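Local coordinates for single-strand DNA-binding protein (Agrobacterium tumefaciens, PDB 3BTP), which binds single-stranded but not double-stranded DNA, whatever its sequence, and mediates nuclear uptake of the transferred T-DNA strand, at residues Phe346-Thr350 with Leu423-Leu429; Gly390-Val396 with Ser432-His438. All coordinates share one frame; numbering follows the deposited sequence.

Contacts 1 and 2 cross along the chain, their segments following in the order 346-350, 390-396, 423-429 and 432-438. Contact 1 closes a loop of 72 residues, bringing the start of barrel strand 349-352 against the end of helix 417-427. Contact 2 closes one of 35, joining the turn between helix 382-388 and strand 396-399 to the 3-10 segment and extended chain after helix 417-427. Their centres lie about 14 Å apart, and they touch directly: Leu429 CD1 is 4.2 Å from Val396 CG1, and Met424 CE is 4.0 Å from Met433 CB. Strands 349-352 and 396-399 are antiparallel neighbours that close the eight-stranded barrel, so both contacts bear on this junction.

Contact 1 of 2, residues Phe346-Thr350 with Leu423-Leu429; sequences FPAAT and LMDQVGL
Leu423 swings its CG anti to its own backbone N (chi1 -174°), which sends the isobutyl group out from helix 417-427 toward Ala348 and Ala349. The second torsion, 138°, is well away from a staggered value, and it leaves both methyls near the carbonyl oxygen of Ala348: Leu423 CD1 lies 3.4 Å and Leu423 CD2 3.8 Å from Ala348 O. The two branches also divide the neighbouring methyls between them. Leu423 CD1 approaches Ala348 CB at 4.3 Å, while CD2 reaches toward Ala349 CB. One helical turn later, Val427 presents both branches to the same alanine, with CG1 at 4.1 Å and CG2 at 4.2 Å from Ala349 CB. Four residues apart in a helix, with Val427 N bonded to Leu423 O, the two side chains emerge on the same face. The architecture is a helix end set against the first strand of a closed antiparallel barrel. Ala349 directs its methyl at the helix, whereas the next strand residue, Thr350, turns the other way, the alternation expected of an extended chain. The helix stops in a Schellman motif with Gly428, at positive phi, as its C-prime residue: Leu429 N bonds to Met424 O at 3.0 Å, and Gly428 N makes a weak bond to Asp425 O. This reversal carries Leu429 back beside the strand, where its CD1 meets Ala349 CB at 4.3 Å. No hydrogen bond crosses between the segments; methyl groups supply most of the touching atoms, with the Ala348 carbonyl oxygen as the polar exception. Val371, at the start of helix 371-377, touches Ala349, Val427 and Leu429, while Val398 of strand 396-399 touches Ala349 and Leu423.

Contact 2 of 2, residues Gly390-Val396 with Ser432-His438; sequences GKLWDRV and SMGRQSH
Trp393 has Gln436 on one face of its indole and the carbonyl oxygen of Gly390 in plane at the edge. Gln436 CB sits over the six-membered ring, 3.6 Å from its centroid and 15° off the normal, a CH-pi contact. The carboxamide continues over the pyrrole side, stacked with its plane only 5° from that of the indole, and Gln436 CD is 3.7 Å from Trp393 NE1. A bend at the second torsion folds the glutamine chain back along the ring in this way. His438 meets the far end of the indole, with Trp393 CH2 over the centre of its imidazole face, but the two ring planes stand at 44° and the pair is oblique. Asp394 OD2 lies in the imidazole plane at its edge, 4.0 Å from His438 CE1; as His438 is poorly ordered, this side of the contact is less precisely fixed. Gly390, with positive phi, closes helix 382-388 in a Schellman motif, and the chain then turns through Trp393 into barrel strand 396-399. Facing it is the end of a 3-10 segment, through Gly434, followed by extended chain. A water bridges the two segments, donating to Gly390 O at 2.8 Å and accepting from Gln436 NE2 at 2.6 Å; it also bonds to Ser432 OG, so three bonds hold it. Deeper in, the extended Met433 side chain runs past Trp393 CB, to which its CG comes within 4.0 Å, and on to the backbone, with Met433 CE 3.5 Å from Lys391 O. Val396 lies across this chain, its CG2 4.1 Å from Met433 SD. Leu387 of helix 382-388 and Pro409 of helix 409-415 each touch both Val396 and Met433.

Contact 1 of 2, residues Phe346-Thr350 with Leu423-Leu429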
loop_
_atom_site.group_PDB
_atom_site.type_symbol
_atom_site.label_atom_id
_atom_site.label_comp_id
_atom_site.label_asym_id
_atom_site.label_seq_id
_atom_site.Cartn_x
_atom_site.Cartn_y
_atom_site.Cartn_z
ATOM N N PHE A 346 6.934 6.597 13.819
ATOM C CA PHE A 346 7.867 5.725 13.116
ATOM C C PHE A 346 7.418 4.236 13.205
ATOM O O PHE A 346 6.802 3.839 14.175
ATOM C CB PHE A 346 9.296 5.892 13.593
ATOM C CG PHE A 346 9.940 7.250 13.241
ATOM C CD1 PHE A 346 10.552 8.020 14.234
ATOM C CD2 PHE A 346 9.943 7.740 11.924
ATOM C CE1 PHE A 346 11.164 9.222 13.916
ATOM C CE2 PHE A 346 10.545 8.981 11.605
ATOM C CZ PHE A 346 11.160 9.695 12.585
ATOM N N PRO A 347 7.697 3.401 12.183
ATOM C CA PRO A 347 7.464 1.933 12.472
ATOM C C PRO A 347 8.243 1.399 13.724
ATOM O O PRO A 347 9.374 1.842 13.970
ATOM C CB PRO A 347 7.932 1.190 11.176
ATOM C CG PRO A 347 8.094 2.252 10.145
ATOM C CD PRO A 347 8.159 3.651 10.814
ATOM N N ALA A 348 7.622 0.460 14.465
ATOM C CA ALA A 348 8.163 -0.134 15.674
ATOM C C ALA A 348 9.478 -0.908 15.487
ATOM O O ALA A 348 10.379 -0.880 16.352
ATOM C CB ALA A 348 7.105 -1.003 16.335
ATOM N N ALA A 349 9.576 -1.587 14.340
ATOM C CA ALA A 349 10.734 -2.336 13.969
ATOM C C ALA A 349 10.804 -2.280 12.438
ATOM O O ALA A 349 9.763 -2.242 11.802
ATOM C CB ALA A 349 10.610 -3.765 14.470
ATOM N N THR A 350 12.010 -2.376 11.882
ATOM C CA THR A 350 12.268 -2.238 10.482
ATOM C C THR A 350 13.311 -3.342 10.086
ATOM O O THR A 350 14.126 -3.755 10.933
ATOM C CB THR A 350 12.760 -0.734 10.331
ATOM O OG1 THR A 350 11.722 0.133 9.737
ATOM C CG2 THR A 350 14.055 -0.570 9.763
ATOM N N LEU A 423 7.722 -4.392 22.665
ATOM C CA LEU A 423 7.874 -4.073 21.256
ATOM C C LEU A 423 7.953 -5.372 20.457
ATOM O O LEU A 423 7.347 -5.512 19.403
ATOM C CB LEU A 423 9.152 -3.298 21.026
ATOM C CG LEU A 423 9.303 -2.814 19.614
ATOM C CD1 LEU A 423 9.846 -1.358 19.677
ATOM C CD2 LEU A 423 10.234 -3.797 18.795
ATOM N N MET A 424 8.732 -6.311 20.963
ATOM C CA MET A 424 8.996 -7.529 20.196
ATOM C C MET A 424 7.758 -8.421 20.164
ATOM O O MET A 424 7.434 -8.908 19.113
ATOM C CB MET A 424 10.291 -8.237 20.682
ATOM C CG MET A 424 11.551 -7.322 20.596
ATOM S SD MET A 424 12.232 -7.100 18.930
ATOM C CE MET A 424 13.042 -8.659 18.744
ATOM N N ASP A 425 7.011 -8.540 21.260
ATOM C CA ASP A 425 5.693 -9.225 21.265
ATOM C C ASP A 425 4.674 -8.515 20.351
ATOM O O ASP A 425 3.997 -9.169 19.565
ATOM C CB ASP A 425 5.201 -9.464 22.736
ATOM C CG ASP A 425 3.604 -9.662 22.898
ATOM O OD1 ASP A 425 2.824 -9.790 21.900
ATOM O OD2 ASP A 425 3.116 -9.683 24.095
ATOM N N GLN A 426 4.605 -7.184 20.391
ATOM C CA GLN A 426 3.633 -6.452 19.596
ATOM C C GLN A 426 3.954 -6.614 18.138
ATOM O O GLN A 426 3.074 -6.736 17.319
ATOM C CB GLN A 426 3.659 -4.953 19.945
ATOM C CG GLN A 426 2.468 -4.114 19.422
ATOM C CD GLN A 426 2.430 -2.675 20.041
ATOM O OE1 GLN A 426 3.461 -1.943 20.037
ATOM N NE2 GLN A 426 1.233 -2.269 20.573
ATOM N N VAL A 427 5.230 -6.593 17.792
ATOM C CA VAL A 427 5.585 -6.644 16.384
ATOM C C VAL A 427 5.687 -8.079 15.814
ATOM O O VAL A 427 5.695 -8.253 14.601
ATOM C CB VAL A 427 6.844 -5.770 16.093
ATOM C CG1 VAL A 427 8.160 -6.599 16.225
ATOM C CG2 VAL A 427 6.688 -5.115 14.738
ATOM N N GLY A 428 5.767 -9.085 16.679
ATOM C CA GLY A 428 5.867 -10.484 16.236
ATOM C C GLY A 428 7.266 -11.032 15.987
ATOM O O GLY A 428 7.447 -11.989 15.253
ATOM N N LEU A 429 8.263 -10.451 16.642
ATOM C CA LEU A 429 9.622 -10.940 16.545
ATOM C C LEU A 429 9.982 -11.717 17.806
ATOM O O LEU A 429 9.446 -11.412 18.915
ATOM C CB LEU A 429 10.617 -9.790 16.263
ATOM C CG LEU A 429 10.562 -9.172 14.843
ATOM C CD1 LEU A 429 11.458 -8.015 14.790
ATOM C CD2 LEU A 429 10.943 -10.134 13.706
#

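Contact 2 of 2, residues Gly390-Val396 with Ser432-His438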
loop_
_atom_site.group_PDB
_atom_site.type_symbol
_atom_site.label_atom_id
_atom_site.label_comp_id
_atom_site.label_asym_id
_atom_site.label_seq_id
_atom_site.Cartn_x
_atom_site.Cartn_y
_atom_site.Cartn_z
ATOM N N GLY A 390 14.151 -15.834 14.017
ATOM C CA GLY A 390 15.249 -15.143 14.633
ATOM C C GLY A 390 16.444 -14.901 13.755
ATOM O O GLY A 390 17.483 -14.486 14.226
ATOM N N LYS A 391 16.314 -15.147 12.464
ATOM C CA LYS A 391 17.431 -14.851 11.526
ATOM C C LYS A 391 17.358 -13.376 11.031
ATOM O O LYS A 391 16.362 -12.678 11.259
ATOM C CB LYS A 391 17.431 -15.815 10.330
ATOM C CG LYS A 391 17.476 -17.338 10.723
ATOM C CD LYS A 391 16.642 -18.154 9.728
ATOM C CE LYS A 391 17.109 -19.570 9.645
ATOM N NZ LYS A 391 16.403 -20.328 10.726
ATOM N N LEU A 392 18.417 -12.925 10.391
ATOM C CA LEU A 392 18.487 -11.605 9.791
ATOM C C LEU A 392 18.419 -10.484 10.880
ATOM O O LEU A 392 18.049 -9.385 10.575
ATOM C CB LEU A 392 17.349 -11.448 8.743
ATOM C CG LEU A 392 17.079 -12.460 7.576
ATOM C CD1 LEU A 392 15.918 -12.034 6.705
ATOM C CD2 LEU A 392 18.289 -12.638 6.705
ATOM N N TRP A 393 18.758 -10.811 12.131
ATOM C CA TRP A 393 18.754 -9.882 13.248
ATOM C C TRP A 393 19.783 -8.791 13.055
ATOM O O TRP A 393 19.647 -7.731 13.711
ATOM C CB TRP A 393 19.051 -10.605 14.589
ATOM C CG TRP A 393 20.265 -11.519 14.531
ATOM C CD1 TRP A 393 20.235 -12.874 14.328
ATOM C CD2 TRP A 393 21.676 -11.164 14.582
ATOM N NE1 TRP A 393 21.514 -13.396 14.298
ATOM C CE2 TRP A 393 22.418 -12.379 14.450
ATOM C CE3 TRP A 393 22.377 -9.968 14.811
ATOM C CZ2 TRP A 393 23.846 -12.430 14.526
ATOM C CZ3 TRP A 393 23.788 -9.996 14.848
ATOM C CH2 TRP A 393 24.513 -11.229 14.693
ATOM N N ASP A 394 20.813 -9.006 12.219
ATOM C CA ASP A 394 21.756 -7.920 11.967
ATOM C C ASP A 394 21.222 -6.879 10.936
ATOM O O ASP A 394 21.870 -5.856 10.662
ATOM C CB ASP A 394 23.097 -8.436 11.491
ATOM C CG ASP A 394 23.014 -8.974 10.091
ATOM O OD1 ASP A 394 22.246 -9.977 9.895
ATOM O OD2 ASP A 394 23.702 -8.403 9.201
ATOM N N ARG A 395 20.022 -7.129 10.401
ATOM C CA ARG A 395 19.416 -6.177 9.505
ATOM C C ARG A 395 18.184 -5.478 10.184
ATOM O O ARG A 395 17.530 -4.653 9.603
ATOM C CB ARG A 395 19.058 -6.944 8.227
ATOM C CG ARG A 395 20.241 -7.184 7.330
ATOM C CD ARG A 395 19.859 -7.985 6.096
ATOM N NE ARG A 395 20.984 -7.951 5.132
ATOM C CZ ARG A 395 21.111 -7.157 4.066
ATOM N NH1 ARG A 395 20.157 -6.267 3.724
ATOM N NH2 ARG A 395 22.193 -7.281 3.299
ATOM N N VAL A 396 17.933 -5.794 11.438
ATOM C CA VAL A 396 16.752 -5.320 12.155
ATOM C C VAL A 396 17.124 -4.155 13.068
ATOM O O VAL A 396 18.192 -4.207 13.695
ATOM C CB VAL A 396 16.107 -6.481 12.988
ATOM C CG1 VAL A 396 15.060 -5.972 13.959
ATOM C CG2 VAL A 396 15.506 -7.548 12.019
ATOM N N SER A 432 14.908 -13.775 21.253
ATOM C CA SER A 432 16.277 -14.275 20.943
ATOM C C SER A 432 17.168 -13.305 20.096
ATOM O O SER A 432 18.394 -13.323 20.193
ATOM C CB SER A 432 16.149 -15.618 20.204
ATOM O OG SER A 432 15.923 -15.448 18.787
ATOM N N MET A 433 16.548 -12.420 19.300
ATOM C CA MET A 433 17.315 -11.393 18.534
ATOM C C MET A 433 18.109 -10.440 19.426
ATOM O O MET A 433 19.115 -9.862 18.992
ATOM C CB MET A 433 16.369 -10.520 17.672
ATOM C CG MET A 433 15.672 -11.247 16.549
ATOM S SD MET A 433 15.138 -10.115 15.242
ATOM C CE MET A 433 14.674 -11.240 13.933
ATOM N N GLY A 434 17.647 -10.256 20.648
ATOM C CA GLY A 434 18.321 -9.381 21.559
ATOM C C GLY A 434 19.500 -9.970 22.330
ATOM O O GLY A 434 20.035 -9.289 23.202
ATOM N N ARG A 435 19.885 -11.227 22.044
ATOM C CA ARG A 435 21.119 -11.830 22.605
ATOM C C ARG A 435 22.093 -12.173 21.505
ATOM O O ARG A 435 22.852 -13.102 21.654
ATOM C CB ARG A 435 20.845 -13.067 23.488
ATOM C CG ARG A 435 19.998 -14.141 22.838
ATOM C CD ARG A 435 20.275 -15.593 23.387
ATOM N NE ARG A 435 19.231 -16.553 22.967
ATOM C CZ ARG A 435 19.299 -17.329 21.876
ATOM N NH1 ARG A 435 20.365 -17.264 21.053
ATOM N NH2 ARG A 435 18.303 -18.184 21.612
ATOM N N GLN A 436 22.066 -11.419 20.409
ATOM C CA GLN A 436 22.940 -11.667 19.255
ATOM C C GLN A 436 23.835 -10.455 19.006
ATOM O O GLN A 436 23.373 -9.328 19.138
ATOM C CB GLN A 436 22.086 -11.891 17.997
ATOM C CG GLN A 436 20.940 -12.878 18.137
ATOM C CD GLN A 436 21.391 -14.294 17.897
ATOM O OE1 GLN A 436 22.594 -14.579 17.937
ATOM N NE2 GLN A 436 20.438 -15.196 17.617
ATOM N N SER A 437 25.093 -10.672 18.619
ATOM C CA SER A 437 26.008 -9.556 18.227
ATOM C C SER A 437 27.270 -10.013 17.431
ATOM O O SER A 437 27.871 -11.034 17.759
ATOM C CB SER A 437 26.388 -8.631 19.421
ATOM O OG SER A 437 26.716 -9.357 20.620
ATOM N N HIS A 438 27.635 -9.252 16.395
ATOM C CA HIS A 438 28.842 -9.498 15.598
ATOM C C HIS A 438 30.110 -8.984 16.347
ATOM O O HIS A 438 30.002 -8.435 17.459
ATOM C CB HIS A 438 28.724 -8.830 14.197
ATOM C CG HIS A 438 27.966 -9.638 13.159
ATOM N ND1 HIS A 438 27.012 -9.075 12.330
ATOM C CD2 HIS A 438 28.066 -10.939 12.778
ATOM C CE1 HIS A 438 26.546 -9.998 11.502
ATOM N NE2 HIS A 438 27.162 -11.140 11.756
HETATM O O HOH W 1 17.949 -14.546 16.983
#